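Local structure of phycocyanobilin lyase subunit alpha (Nostoc sp. PCC 7120, 5N3U) at residues A[34-45]-A[73-84]. The protein associates with CpcF to form a lyase probably required for attaching the phycocyanobilin chromophore to the phycocyanin alpha subunit CpcA. Numbering follows the deposited sequence.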
loop_
_atom_site.group_PDB
_atom_site.type_symbol
_atom_site.label_atom_id
_atom_site.label_comp_id
_atom_site.label_asym_id
_atom_site.label_seq_id
_atom_site.Cartn_x
_atom_site.Cartn_y
_atom_site.Cartn_z
ATOM N N ARG A 34 17.794 4.026 -15.610
ATOM C CA ARG A 34 18.889 3.662 -14.696
ATOM C C ARG A 34 18.474 3.940 -13.216
ATOM O O ARG A 34 18.748 3.145 -12.325
ATOM C CB ARG A 34 20.106 4.562 -14.932
ATOM C CG ARG A 34 20.684 4.464 -16.308
ATOM C CD ARG A 34 21.921 5.348 -16.328
ATOM N NE ARG A 34 22.659 5.086 -17.553
ATOM C CZ ARG A 34 23.910 5.481 -17.793
ATOM N NH1 ARG A 34 24.624 6.158 -16.881
ATOM N NH2 ARG A 34 24.451 5.163 -18.973
ATOM N N TYR A 35 17.917 5.123 -12.983
ATOM C CA TYR A 35 17.517 5.548 -11.620
ATOM C C TYR A 35 16.524 4.553 -11.043
ATOM O O TYR A 35 16.644 4.136 -9.933
ATOM C CB TYR A 35 16.966 6.972 -11.702
ATOM C CG TYR A 35 16.544 7.614 -10.431
ATOM C CD1 TYR A 35 17.466 8.299 -9.650
ATOM C CD2 TYR A 35 15.210 7.564 -9.978
ATOM C CE1 TYR A 35 17.095 8.907 -8.462
ATOM C CE2 TYR A 35 14.814 8.225 -8.785
ATOM C CZ TYR A 35 15.750 8.885 -8.060
ATOM O OH TYR A 35 15.462 9.491 -6.865
ATOM N N TYR A 36 15.533 4.176 -11.825
ATOM C CA TYR A 36 14.502 3.287 -11.396
ATOM C C TYR A 36 15.093 1.929 -11.120
ATOM O O TYR A 36 14.836 1.292 -10.095
ATOM C CB TYR A 36 13.387 3.242 -12.457
ATOM C CG TYR A 36 12.273 2.356 -11.987
ATOM C CD1 TYR A 36 12.306 1.025 -12.242
ATOM C CD2 TYR A 36 11.217 2.874 -11.245
ATOM C CE1 TYR A 36 11.350 0.188 -11.808
ATOM C CE2 TYR A 36 10.205 2.054 -10.785
ATOM C CZ TYR A 36 10.287 0.708 -11.097
ATOM O OH TYR A 36 9.367 -0.127 -10.677
ATOM N N ALA A 37 15.972 1.490 -11.996
ATOM C CA ALA A 37 16.549 0.164 -11.827
ATOM C C ALA A 37 17.386 0.016 -10.584
ATOM O O ALA A 37 17.331 -0.976 -9.925
ATOM C CB ALA A 37 17.384 -0.182 -13.066
ATOM N N ALA A 38 18.207 0.979 -10.272
ATOM C CA ALA A 38 18.904 1.018 -9.005
ATOM C C ALA A 38 17.986 0.993 -7.802
ATOM O O ALA A 38 18.243 0.187 -6.894
ATOM C CB ALA A 38 19.775 2.246 -8.908
ATOM N N TRP A 39 16.884 1.780 -7.785
ATOM C CA TRP A 39 15.892 1.615 -6.718
ATOM C C TRP A 39 15.315 0.208 -6.670
ATOM O O TRP A 39 15.209 -0.407 -5.624
ATOM C CB TRP A 39 14.741 2.692 -6.930
ATOM C CG TRP A 39 13.608 2.470 -6.037
ATOM C CD1 TRP A 39 13.448 2.960 -4.795
ATOM C CD2 TRP A 39 12.456 1.721 -6.314
ATOM N NE1 TRP A 39 12.340 2.474 -4.245
ATOM C CE2 TRP A 39 11.681 1.720 -5.137
ATOM C CE3 TRP A 39 12.032 0.996 -7.411
ATOM C CZ2 TRP A 39 10.457 1.075 -5.036
ATOM C CZ3 TRP A 39 10.794 0.326 -7.323
ATOM C CH2 TRP A 39 10.037 0.358 -6.125
ATOM N N TRP A 40 14.964 -0.354 -7.848
ATOM C CA TRP A 40 14.364 -1.664 -7.896
ATOM C C TRP A 40 15.261 -2.742 -7.312
ATOM O O TRP A 40 14.806 -3.651 -6.585
ATOM C CB TRP A 40 13.980 -1.990 -9.317
ATOM C CG TRP A 40 13.128 -3.178 -9.530
ATOM C CD1 TRP A 40 11.779 -3.230 -9.704
ATOM C CD2 TRP A 40 13.599 -4.515 -9.750
ATOM N NE1 TRP A 40 11.361 -4.540 -9.936
ATOM C CE2 TRP A 40 12.468 -5.343 -9.944
ATOM C CE3 TRP A 40 14.860 -5.095 -9.734
ATOM C CZ2 TRP A 40 12.574 -6.725 -10.173
ATOM C CZ3 TRP A 40 14.964 -6.500 -9.938
ATOM C CH2 TRP A 40 13.815 -7.280 -10.170
ATOM N N LEU A 41 16.534 -2.663 -7.619
ATOM C CA LEU A 41 17.480 -3.697 -7.126
ATOM C C LEU A 41 17.559 -3.703 -5.605
ATOM O O LEU A 41 17.614 -4.740 -5.016
ATOM C CB LEU A 41 18.843 -3.456 -7.729
ATOM C CG LEU A 41 18.995 -3.780 -9.228
ATOM C CD1 LEU A 41 20.279 -3.243 -9.776
ATOM C CD2 LEU A 41 18.888 -5.270 -9.410
ATOM N N GLY A 42 17.451 -2.532 -4.990
ATOM C CA GLY A 42 17.427 -2.432 -3.500
ATOM C C GLY A 42 16.136 -2.810 -2.932
ATOM O O GLY A 42 16.095 -3.537 -1.928
ATOM N N LYS A 43 15.051 -2.401 -3.570
ATOM C CA LYS A 43 13.749 -2.719 -3.066
ATOM C C LYS A 43 13.520 -4.228 -3.038
ATOM O O LYS A 43 12.978 -4.769 -2.093
ATOM C CB LYS A 43 12.757 -2.040 -3.978
ATOM C CG LYS A 43 11.283 -2.422 -3.761
ATOM C CD LYS A 43 10.784 -2.118 -2.379
ATOM C CE LYS A 43 9.290 -2.425 -2.453
ATOM N NZ LYS A 43 8.635 -1.942 -1.249
ATOM N N TYR A 44 13.918 -4.919 -4.103
ATOM C CA TYR A 44 13.750 -6.364 -4.214
ATOM C C TYR A 44 14.949 -7.104 -3.671
ATOM O O TYR A 44 15.007 -8.339 -3.746
ATOM C CB TYR A 44 13.423 -6.750 -5.688
ATOM C CG TYR A 44 12.069 -6.221 -6.034
ATOM C CD1 TYR A 44 11.912 -4.913 -6.444
ATOM C CD2 TYR A 44 10.942 -7.012 -5.905
ATOM C CE1 TYR A 44 10.672 -4.369 -6.726
ATOM C CE2 TYR A 44 9.674 -6.473 -6.147
ATOM C CZ TYR A 44 9.551 -5.133 -6.522
ATOM O OH TYR A 44 8.323 -4.508 -6.773
ATOM N N ARG A 45 15.897 -6.401 -3.078
ATOM C CA ARG A 45 17.018 -7.055 -2.336
ATOM C C ARG A 45 17.703 -8.152 -3.218
ATOM O O ARG A 45 17.829 -9.283 -2.827
ATOM C CB ARG A 45 16.568 -7.617 -1.024
ATOM C CG ARG A 45 16.202 -6.497 -0.062
ATOM C CD ARG A 45 16.325 -6.979 1.358
ATOM N NE ARG A 45 15.728 -5.973 2.228
ATOM C CZ ARG A 45 16.362 -5.232 3.137
ATOM N NH1 ARG A 45 17.682 -5.334 3.368
ATOM N NH2 ARG A 45 15.645 -4.363 3.831
ATOM N N LEU A 73 21.756 9.134 -9.654
ATOM C CA LEU A 73 21.980 7.708 -9.700
ATOM C C LEU A 73 22.955 7.301 -8.585
ATOM O O LEU A 73 22.839 6.197 -8.076
ATOM C CB LEU A 73 22.513 7.237 -11.110
ATOM C CG LEU A 73 22.778 5.751 -11.237
ATOM C CD1 LEU A 73 21.466 5.009 -11.076
ATOM C CD2 LEU A 73 23.420 5.327 -12.627
ATOM N N ARG A 74 23.912 8.142 -8.240
ATOM C CA ARG A 74 24.819 7.763 -7.156
ATOM C C ARG A 74 24.021 7.626 -5.841
ATOM O O ARG A 74 24.234 6.713 -5.089
ATOM C CB ARG A 74 25.898 8.775 -6.942
ATOM C CG ARG A 74 26.930 8.783 -8.040
ATOM C CD ARG A 74 28.080 9.677 -7.643
ATOM N NE ARG A 74 28.902 9.957 -8.812
ATOM C CZ ARG A 74 30.105 10.490 -8.778
ATOM N NH1 ARG A 74 30.680 10.780 -7.614
ATOM N NH2 ARG A 74 30.735 10.729 -9.928
ATOM N N ARG A 75 23.078 8.521 -5.627
ATOM C CA ARG A 75 22.244 8.420 -4.443
ATOM C C ARG A 75 21.478 7.118 -4.366
ATOM O O ARG A 75 21.490 6.433 -3.387
ATOM C CB ARG A 75 21.248 9.604 -4.419
ATOM C CG ARG A 75 21.870 10.959 -4.389
ATOM C CD ARG A 75 20.779 12.022 -4.671
ATOM N NE ARG A 75 21.361 13.380 -4.670
ATOM C CZ ARG A 75 20.653 14.485 -4.896
ATOM N NH1 ARG A 75 19.366 14.382 -5.133
ATOM N NH2 ARG A 75 21.218 15.700 -4.875
ATOM N N ASN A 76 20.799 6.738 -5.419
ATOM C CA ASN A 76 20.020 5.539 -5.419
ATOM C C ASN A 76 20.849 4.260 -5.371
ATOM O O ASN A 76 20.480 3.323 -4.714
ATOM C CB ASN A 76 19.147 5.477 -6.700
ATOM C CG ASN A 76 17.806 6.114 -6.486
ATOM O OD1 ASN A 76 17.577 6.813 -5.444
ATOM N ND2 ASN A 76 16.911 5.874 -7.409
ATOM N N ALA A 77 21.998 4.310 -5.992
ATOM C CA ALA A 77 22.962 3.170 -5.920
ATOM C C ALA A 77 23.509 2.992 -4.544
ATOM O O ALA A 77 23.590 1.857 -4.036
ATOM C CB ALA A 77 24.092 3.347 -6.937
ATOM N N ALA A 78 23.931 4.078 -3.935
ATOM C CA ALA A 78 24.359 4.030 -2.565
ATOM C C ALA A 78 23.316 3.448 -1.604
ATOM O O ALA A 78 23.629 2.615 -0.791
ATOM C CB ALA A 78 24.823 5.391 -2.107
ATOM N N ARG A 79 22.080 3.880 -1.740
ATOM C CA ARG A 79 20.964 3.423 -0.883
ATOM C C ARG A 79 20.715 1.946 -1.128
ATOM O O ARG A 79 20.614 1.156 -0.201
ATOM C CB ARG A 79 19.679 4.152 -1.224
ATOM C CG ARG A 79 19.600 5.611 -0.942
ATOM C CD ARG A 79 18.308 6.366 -1.458
ATOM N NE ARG A 79 18.466 7.826 -1.216
ATOM C CZ ARG A 79 18.266 8.822 -2.074
ATOM N NH1 ARG A 79 17.829 8.618 -3.323
ATOM N NH2 ARG A 79 18.442 10.077 -1.658
ATOM N N ALA A 80 20.699 1.537 -2.391
ATOM C CA ALA A 80 20.509 0.136 -2.733
ATOM C C ALA A 80 21.570 -0.785 -2.116
ATOM O O ALA A 80 21.210 -1.860 -1.533
ATOM C CB ALA A 80 20.493 -0.035 -4.250
ATOM N N LEU A 81 22.830 -0.362 -2.138
ATOM C CA LEU A 81 23.946 -1.210 -1.665
ATOM C C LEU A 81 23.848 -1.534 -0.219
ATOM O O LEU A 81 24.226 -2.639 0.227
ATOM C CB LEU A 81 25.277 -0.600 -1.972
ATOM C CG LEU A 81 25.586 -0.638 -3.438
ATOM C CD1 LEU A 81 26.724 0.246 -3.745
ATOM C CD2 LEU A 81 25.957 -2.067 -3.770
ATOM N N GLY A 82 23.263 -0.624 0.553
ATOM C CA GLY A 82 23.137 -0.933 1.936
ATOM C C GLY A 82 22.149 -2.071 2.217
ATOM O O GLY A 82 22.244 -2.669 3.212
ATOM N N LYS A 83 21.183 -2.314 1.355
ATOM C CA LYS A 83 20.131 -3.296 1.569
ATOM C C LYS A 83 20.628 -4.676 1.114
ATOM O O LYS A 83 19.989 -5.661 1.398
ATOM C CB LYS A 83 18.910 -2.913 0.762
ATOM C CG LYS A 83 18.242 -1.640 1.338
ATOM C CD LYS A 83 17.136 -1.086 0.487
ATOM C CE LYS A 83 15.726 -1.623 0.827
ATOM N NZ LYS A 83 15.610 -3.129 0.837
ATOM N N LEU A 84 21.746 -4.723 0.378
ATOM C CA LEU A 84 22.178 -6.001 -0.183
ATOM C C LEU A 84 23.125 -6.784 0.695
ATOM O O LEU A 84 23.434 -7.863 0.335
ATOM C CB LEU A 84 22.761 -5.766 -1.578
ATOM C CG LEU A 84 21.809 -5.054 -2.527
ATOM C CD1 LEU A 84 22.368 -4.969 -3.914
ATOM C CD2 LEU A 84 20.440 -5.662 -2.569
#
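Two nearly parallel helices of the HEAT-repeat solenoid, 34-43 and 73-83, pack at 12° with axes 8.1 Å apart. Near the N-terminal end of the contact, N76 ND2 donates to Y35 O at 3.1 Å. This carbonyl also takes W39 N on its opposite face. Y35 CG lies anti to its backbone N (chi1 -178°), which swings the ring over N76. ND2 then sits above the ring centre, 3.2 Å from Y35 CE1, with ring and amide planes 28° apart. The other end of the amide, N76 OD1, accepts R79 NH1 at 2.8 Å. An alanine at N76 would remove both bonds, and is likely to leave the Y35 ring face uncovered and R79 free to turn. Further along the helices, A80 CB meets A38 O at 3.5 Å. The helices come close at G42, where A80 CA would leave no room for a CB. L73 CD1 packs on A38 CB. At the C-terminal end K83 bends to give NZ to G42 O (2.8 Å). R45, the C-prime residue of a Schellman motif, makes a weak bond from NH1 to K83 O. K83 NZ lies over the R45 guanidinium face, but both are donors and do not bond; their closeness is probably a cost that the two carbonyls partly offset.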